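Local coordinates for neuroglobin (Symsagittifera roscoffensis, PDB 4B4Y), which binds haem with an oxygen molecule and, as a neuroglobin, probably carries or senses oxygen in nervous tissue, at residues M102-K105 and K106-P109; N43-T46 and F47-P51. One frame throughout, in Å; residues are numbered along the deposited sequence.

Contact 1 of 2, residues M102-K105 and K106-P109. With HEM (protoporphyrin IX containing Fe), chain B.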
loop_
_atom_site.group_PDB
_atom_site.type_symbol
_atom_site.label_atom_id
_atom_site.label_comp_id
_atom_site.label_asym_id
_atom_site.label_seq_id
_atom_site.Cartn_x
_atom_site.Cartn_y
_atom_site.Cartn_z
ATOM N N MET A 102 -7.648 -5.547 -3.447
ATOM C CA MET A 102 -7.542 -4.163 -3.049
ATOM C C MET A 102 -8.776 -3.366 -3.453
ATOM O O MET A 102 -9.029 -2.334 -2.889
ATOM C CB MET A 102 -6.268 -3.470 -3.583
ATOM C CG MET A 102 -4.952 -4.296 -3.298
ATOM S SD MET A 102 -3.642 -3.733 -4.340
ATOM C CE MET A 102 -2.790 -5.270 -4.319
ATOM N N HIS A 103 -9.621 -3.885 -4.306
ATOM C CA HIS A 103 -10.638 -3.021 -4.897
ATOM C C HIS A 103 -12.020 -3.536 -4.631
ATOM O O HIS A 103 -12.956 -3.217 -5.402
ATOM C CB HIS A 103 -10.371 -2.803 -6.412
ATOM C CG HIS A 103 -9.162 -1.934 -6.702
ATOM N ND1 HIS A 103 -7.932 -2.445 -7.094
ATOM C CD2 HIS A 103 -9.016 -0.573 -6.702
ATOM C CE1 HIS A 103 -7.090 -1.437 -7.321
ATOM N NE2 HIS A 103 -7.726 -0.281 -7.105
ATOM N N THR A 104 -12.176 -4.346 -3.572
ATOM C CA THR A 104 -13.518 -4.811 -3.230
ATOM C C THR A 104 -14.434 -3.643 -2.782
ATOM O O THR A 104 -13.925 -2.619 -2.337
ATOM C CB THR A 104 -13.546 -5.865 -2.090
ATOM O OG1 THR A 104 -12.974 -5.325 -0.917
ATOM C CG2 THR A 104 -12.793 -7.154 -2.456
ATOM N N LYS A 105 -15.763 -3.836 -2.871
ATOM C CA LYS A 105 -16.786 -2.848 -2.399
ATOM C C LYS A 105 -16.559 -2.370 -0.981
ATOM O O LYS A 105 -16.720 -1.211 -0.705
ATOM C CB LYS A 105 -18.220 -3.397 -2.551
ATOM C CG LYS A 105 -18.481 -3.841 -4.033
ATOM C CD LYS A 105 -19.936 -3.916 -4.431
ATOM C CE LYS A 105 -20.108 -4.850 -5.635
ATOM N NZ LYS A 105 -19.010 -4.609 -6.593
ATOM N N LYS A 106 -16.175 -3.278 -0.107
ATOM C CA LYS A 106 -15.872 -2.975 1.293
ATOM C C LYS A 106 -14.635 -2.076 1.405
ATOM O O LYS A 106 -14.533 -1.238 2.309
ATOM C CB LYS A 106 -15.604 -4.283 2.026
ATOM C CG LYS A 106 -16.125 -4.353 3.434
ATOM C CD LYS A 106 -15.877 -5.790 4.050
ATOM C CE LYS A 106 -16.990 -6.263 5.025
ATOM N NZ LYS A 106 -17.808 -7.303 4.298
ATOM N N LYS A 107 -13.654 -2.264 0.549
ATOM C CA LYS A 107 -12.466 -1.361 0.668
ATOM C C LYS A 107 -12.586 -0.101 -0.181
ATOM O O LYS A 107 -12.062 0.954 0.185
ATOM C CB LYS A 107 -11.159 -2.068 0.326
ATOM C CG LYS A 107 -10.789 -3.214 1.303
ATOM C CD LYS A 107 -9.486 -3.918 0.877
ATOM C CE LYS A 107 -9.269 -5.250 1.616
ATOM N NZ LYS A 107 -7.860 -5.565 1.560
ATOM N N VAL A 108 -13.255 -0.203 -1.328
ATOM C CA VAL A 108 -13.352 0.973 -2.199
ATOM C C VAL A 108 -14.837 1.189 -2.540
ATOM O O VAL A 108 -15.444 0.381 -3.245
ATOM C CB VAL A 108 -12.544 0.811 -3.480
ATOM C CG1 VAL A 108 -12.795 2.001 -4.417
ATOM C CG2 VAL A 108 -11.101 0.560 -3.171
ATOM N N PRO A 109 -15.405 2.295 -2.075
ATOM C CA PRO A 109 -16.810 2.538 -2.388
ATOM C C PRO A 109 -16.991 2.537 -3.905
ATOM O O PRO A 109 -16.265 3.222 -4.670
ATOM C CB PRO A 109 -17.076 3.928 -1.810
ATOM C CG PRO A 109 -16.078 4.045 -0.600
ATOM C CD PRO A 109 -14.827 3.306 -1.159
HETATM C CHA HEM B . -4.153 -0.029 -5.666
HETATM C CHB HEM B . -5.053 0.536 -10.355
HETATM C CHC HEM B . -9.455 2.331 -9.192
HETATM C CHD HEM B . -8.047 2.764 -4.622
HETATM C C1A HEM B . -4.013 -0.051 -7.033
HETATM C C2A HEM B . -2.966 -0.682 -7.767
HETATM C C3A HEM B . -3.204 -0.520 -9.046
HETATM C C4A HEM B . -4.437 0.156 -9.171
HETATM C CMA HEM B . -2.364 -1.037 -10.265
HETATM C CAA HEM B . -1.761 -1.424 -7.097
HETATM C CBA HEM B . -0.598 -0.459 -7.038
HETATM C CGA HEM B . 0.530 -0.974 -6.167
HETATM O O1A HEM B . 0.917 -2.136 -6.200
HETATM O O2A HEM B . 1.076 -0.177 -5.376
HETATM C C1B HEM B . -6.364 1.042 -10.481
HETATM C C2B HEM B . -7.121 1.212 -11.712
HETATM C C3B HEM B . -8.325 1.665 -11.404
HETATM C C4B HEM B . -8.368 1.856 -9.965
HETATM C CMB HEM B . -6.550 0.841 -13.108
HETATM C CAB HEM B . -9.458 2.039 -12.381
HETATM C CBB HEM B . -10.103 1.077 -13.048
HETATM C C1C HEM B . -9.412 2.688 -7.862
HETATM C C2C HEM B . -10.346 3.580 -7.149
HETATM C C3C HEM B . -9.902 3.765 -5.921
HETATM C C4C HEM B . -8.718 2.966 -5.799
HETATM C CMC HEM B . -11.588 4.273 -7.766
HETATM C CAC HEM B . -10.594 4.617 -4.788
HETATM C CBC HEM B . -9.799 5.233 -3.906
HETATM C C1D HEM B . -6.992 1.895 -4.413
HETATM C C2D HEM B . -6.467 1.422 -3.121
HETATM C C3D HEM B . -5.309 0.599 -3.528
HETATM C C4D HEM B . -5.154 0.641 -4.963
HETATM C CMD HEM B . -6.890 1.738 -1.683
HETATM C CAD HEM B . -4.272 -0.061 -2.621
HETATM C CBD HEM B . -3.972 1.395 -3.133
HETATM C CGD HEM B . -2.720 1.635 -2.532
HETATM O O1D HEM B . -2.357 2.829 -2.561
HETATM O O2D HEM B . -2.248 0.561 -2.026
HETATM N NA HEM B . -4.890 0.430 -7.922
HETATM N NB HEM B . -7.161 1.429 -9.473
HETATM N NC HEM B . -8.432 2.358 -7.010
HETATM N ND HEM B . -6.227 1.331 -5.429
HETATM FE FE HEM B . -6.657 1.344 -7.419
HETATM O O HOH W 1 -15.287 -1.306 -5.397
#

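Contact 2 of 2, residues N43-T46 and F47-P51. With HEM (protoporphyrin IX containing Fe), chain B.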
loop_
_atom_site.group_PDB
_atom_site.type_symbol
_atom_site.label_atom_id
_atom_site.label_comp_id
_atom_site.label_asym_id
_atom_site.label_seq_id
_atom_site.Cartn_x
_atom_site.Cartn_y
_atom_site.Cartn_z
ATOM N N ASN A 43 -12.529 14.171 -4.412
ATOM C CA ASN A 43 -13.102 13.073 -3.550
ATOM C C ASN A 43 -12.224 12.913 -2.304
ATOM O O ASN A 43 -11.280 12.063 -2.267
ATOM C CB ASN A 43 -13.127 11.796 -4.316
ATOM C CG ASN A 43 -13.916 11.943 -5.646
ATOM O OD1 ASN A 43 -15.144 11.797 -5.677
ATOM N ND2 ASN A 43 -13.190 12.269 -6.731
ATOM N N PRO A 44 -12.463 13.784 -1.317
ATOM C CA PRO A 44 -11.508 13.971 -0.217
ATOM C C PRO A 44 -11.421 12.728 0.602
ATOM O O PRO A 44 -10.371 12.484 1.192
ATOM C CB PRO A 44 -12.126 15.116 0.622
ATOM C CG PRO A 44 -13.219 15.713 -0.291
ATOM C CD PRO A 44 -13.454 14.866 -1.423
ATOM N N GLU A 45 -12.447 11.893 0.610
ATOM C CA GLU A 45 -12.276 10.624 1.326
ATOM C C GLU A 45 -11.165 9.689 0.852
ATOM O O GLU A 45 -10.857 8.694 1.567
ATOM C CB GLU A 45 -13.573 9.845 1.304
ATOM C CG GLU A 45 -14.043 9.346 -0.106
ATOM C CD GLU A 45 -14.945 10.351 -0.875
ATOM O OE1 GLU A 45 -14.634 11.566 -0.888
ATOM O OE2 GLU A 45 -15.957 9.878 -1.461
ATOM N N THR A 46 -10.568 9.950 -0.329
ATOM C CA THR A 46 -9.478 9.112 -0.788
ATOM C C THR A 46 -8.235 9.277 0.091
ATOM O O THR A 46 -7.237 8.512 -0.002
ATOM C CB THR A 46 -9.048 9.547 -2.223
ATOM O OG1 THR A 46 -8.766 10.924 -2.145
ATOM C CG2 THR A 46 -10.170 9.367 -3.235
ATOM N N PHE A 47 -8.216 10.332 0.888
ATOM C CA PHE A 47 -7.039 10.582 1.738
ATOM C C PHE A 47 -7.108 9.594 2.935
ATOM O O PHE A 47 -6.076 9.355 3.542
ATOM C CB PHE A 47 -7.035 11.980 2.333
ATOM C CG PHE A 47 -6.312 13.023 1.501
ATOM C CD1 PHE A 47 -6.952 13.662 0.467
ATOM C CD2 PHE A 47 -5.022 13.366 1.763
ATOM C CE1 PHE A 47 -6.340 14.639 -0.322
ATOM C CE2 PHE A 47 -4.395 14.348 0.972
ATOM C CZ PHE A 47 -5.103 14.987 -0.076
ATOM N N GLN A 48 -8.276 9.035 3.253
ATOM C CA GLN A 48 -8.379 7.928 4.198
ATOM C C GLN A 48 -8.244 6.561 3.512
ATOM O O GLN A 48 -7.692 5.698 4.118
ATOM C CB GLN A 48 -9.690 7.903 5.006
ATOM C CG GLN A 48 -10.060 9.264 5.612
ATOM C CD GLN A 48 -8.868 10.090 6.172
ATOM O OE1 GLN A 48 -7.911 9.534 6.827
ATOM N NE2 GLN A 48 -8.911 11.447 5.907
ATOM N N ILE A 49 -8.607 6.423 2.224
ATOM C CA ILE A 49 -8.524 5.125 1.521
ATOM C C ILE A 49 -7.088 4.801 1.020
ATOM O O ILE A 49 -6.601 3.710 1.222
ATOM C CB ILE A 49 -9.523 5.125 0.360
ATOM C CG1 ILE A 49 -10.937 5.334 0.937
ATOM C CG2 ILE A 49 -9.469 3.826 -0.393
ATOM C CD1 ILE A 49 -11.980 5.883 -0.134
ATOM N N PHE A 50 -6.377 5.760 0.420
ATOM C CA PHE A 50 -5.014 5.552 0.067
ATOM C C PHE A 50 -4.179 5.622 1.363
ATOM O O PHE A 50 -4.103 6.646 2.027
ATOM C CB PHE A 50 -4.528 6.618 -0.893
ATOM C CG PHE A 50 -5.145 6.550 -2.285
ATOM C CD1 PHE A 50 -4.986 5.406 -3.079
ATOM C CD2 PHE A 50 -5.772 7.677 -2.828
ATOM C CE1 PHE A 50 -5.518 5.319 -4.386
ATOM C CE2 PHE A 50 -6.330 7.657 -4.141
ATOM C CZ PHE A 50 -6.196 6.503 -4.940
ATOM N N PRO A 51 -3.486 4.529 1.701
ATOM C CA PRO A 51 -2.783 4.573 2.995
ATOM C C PRO A 51 -1.663 5.565 2.993
ATOM O O PRO A 51 -1.400 6.118 4.016
ATOM C CB PRO A 51 -2.166 3.146 3.159
ATOM C CG PRO A 51 -2.897 2.286 2.083
ATOM C CD PRO A 51 -3.286 3.266 0.961
HETATM C CHA HEM B . -4.153 -0.029 -5.666
HETATM C CHB HEM B . -5.053 0.536 -10.355
HETATM C CHC HEM B . -9.455 2.331 -9.192
HETATM C CHD HEM B . -8.047 2.764 -4.622
HETATM C C1A HEM B . -4.013 -0.051 -7.033
HETATM C C2A HEM B . -2.966 -0.682 -7.767
HETATM C C3A HEM B . -3.204 -0.520 -9.046
HETATM C C4A HEM B . -4.437 0.156 -9.171
HETATM C CMA HEM B . -2.364 -1.037 -10.265
HETATM C CAA HEM B . -1.761 -1.424 -7.097
HETATM C CBA HEM B . -0.598 -0.459 -7.038
HETATM C CGA HEM B . 0.530 -0.974 -6.167
HETATM O O1A HEM B . 0.917 -2.136 -6.200
HETATM O O2A HEM B . 1.076 -0.177 -5.376
HETATM C C1B HEM B . -6.364 1.042 -10.481
HETATM C C2B HEM B . -7.121 1.212 -11.712
HETATM C C3B HEM B . -8.325 1.665 -11.404
HETATM C C4B HEM B . -8.368 1.856 -9.965
HETATM C CMB HEM B . -6.550 0.841 -13.108
HETATM C CAB HEM B . -9.458 2.039 -12.381
HETATM C CBB HEM B . -10.103 1.077 -13.048
HETATM C C1C HEM B . -9.412 2.688 -7.862
HETATM C C2C HEM B . -10.346 3.580 -7.149
HETATM C C3C HEM B . -9.902 3.765 -5.921
HETATM C C4C HEM B . -8.718 2.966 -5.799
HETATM C CMC HEM B . -11.588 4.273 -7.766
HETATM C CAC HEM B . -10.594 4.617 -4.788
HETATM C CBC HEM B . -9.799 5.233 -3.906
HETATM C C1D HEM B . -6.992 1.895 -4.413
HETATM C C2D HEM B . -6.467 1.422 -3.121
HETATM C C3D HEM B . -5.309 0.599 -3.528
HETATM C C4D HEM B . -5.154 0.641 -4.963
HETATM C CMD HEM B . -6.890 1.738 -1.683
HETATM C CAD HEM B . -4.272 -0.061 -2.621
HETATM C CBD HEM B . -3.972 1.395 -3.133
HETATM C CGD HEM B . -2.720 1.635 -2.532
HETATM O O1D HEM B . -2.357 2.829 -2.561
HETATM O O2D HEM B . -2.248 0.561 -2.026
HETATM N NA HEM B . -4.890 0.430 -7.922
HETATM N NB HEM B . -7.161 1.429 -9.473
HETATM N NC HEM B . -8.432 2.358 -7.010
HETATM N ND HEM B . -6.227 1.331 -5.429
HETATM FE FE HEM B . -6.657 1.344 -7.419
#

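Contact 1 of 2, residues M102-K105 and K106-P109
Thr104 and Val108 close the turn through their backbones. Val108 N donates to Thr104 O at 2.7 Å. The same carbonyl takes a weak bond from Lys107 N, which also reaches Thr104 OG1 weakly. A chi1 of 59° turns Thr104 OG1 toward Lys107 N, and Lys107 CG passes that hydroxyl oxygen at 3.8 Å. A water closes the loop by donating to both His103 O and Val108 O.

The tight side faces the haem. His103 is the proximal histidine of the globin fold: NE2 binds the iron at 2.0 Å, and ND1 is hydrogen-bonded to Leu99 O, which fixes the ring's rotation. Val108 splits its two methyls. CG1 of Val108 presses on the haem carbon CAC at 3.4 Å, while its CG2 lies 3.6 Å from Met102 O, next to the backbone of His103. Met102 runs extended along the haem rim, its SD 4.0 Å from the methine carbon CHA.

The other side is loose. Lys105 runs out toward solvent. Lys106 is exposed too but packs on Gln48 of the second subunit. Lys107 instead sends NZ to Phe50 O, Pro51 O and Ala53 O of the second subunit. The turn lies in the loop between helices 93-96 and 111-127, and the His103 ring rests against Val152 and Thr153 of helix 135-153.

Contact 2 of 2, residues N43-T46 and F47-P51
The backbone from Asn43 to Thr46 makes a type I beta turn that runs straight into helix 46-49, with Phe47 N bonded to Pro44 O at 3.1 Å and Phe50 N to Thr46 O at 2.9 Å. Glu45 O accepts from both Ile49 N and Gln48 N. Thr46 OG1, turned back by a chi1 of 54°, donates to Asn43 O at 2.8 Å, and Thr46 N shares that acceptor. The Phe47 ring brings its edge to Pro44 O. Glu45 and Ile49 run side by side, Glu45 CG to Ile49 CD1 4.0 Å.

This short helix follows helix 28-42 in the globin fold and brings Ile49 to the haem rim, where Ile49 CG2 touches the methyl CMD at 3.6 Å. Phe50, just past the helix end, lies on the distal side with His71. It lays one ring face over the vinyl carbon CBC, and Phe50 CE1 comes within 3.6 Å of the methine carbon CHD. Phe50 CD2 leans on Thr46 CB at 3.8 Å. An alanine in place of Phe50 would probably leave the vinyl and Thr46 without their aromatic cover and open a gap beside the bound oxygen molecule. His71 meets the same ring edge-to-face, and Trp52 stacks with it.

How the contacts relate
Contact 2 comes earlier in the chain than contact 1, and their centres lie about 12 Å apart within the same globin fold. Helices 59-62, 66-83 and 93-96 come between them in sequence. In space they meet again: Ile49 CG2 packs 3.9 Å from Lys107 O, and Ile49 CD1 packs against the ring of Pro109. Together they hold one edge of the haem, contact 1 on the proximal side and contact 2 on the distal side. Both also face the second subunit, and the arrangement is reciprocal: contact 1 of each chain meets contact 2 of the other. The haem pocket therefore borders the dimer interface.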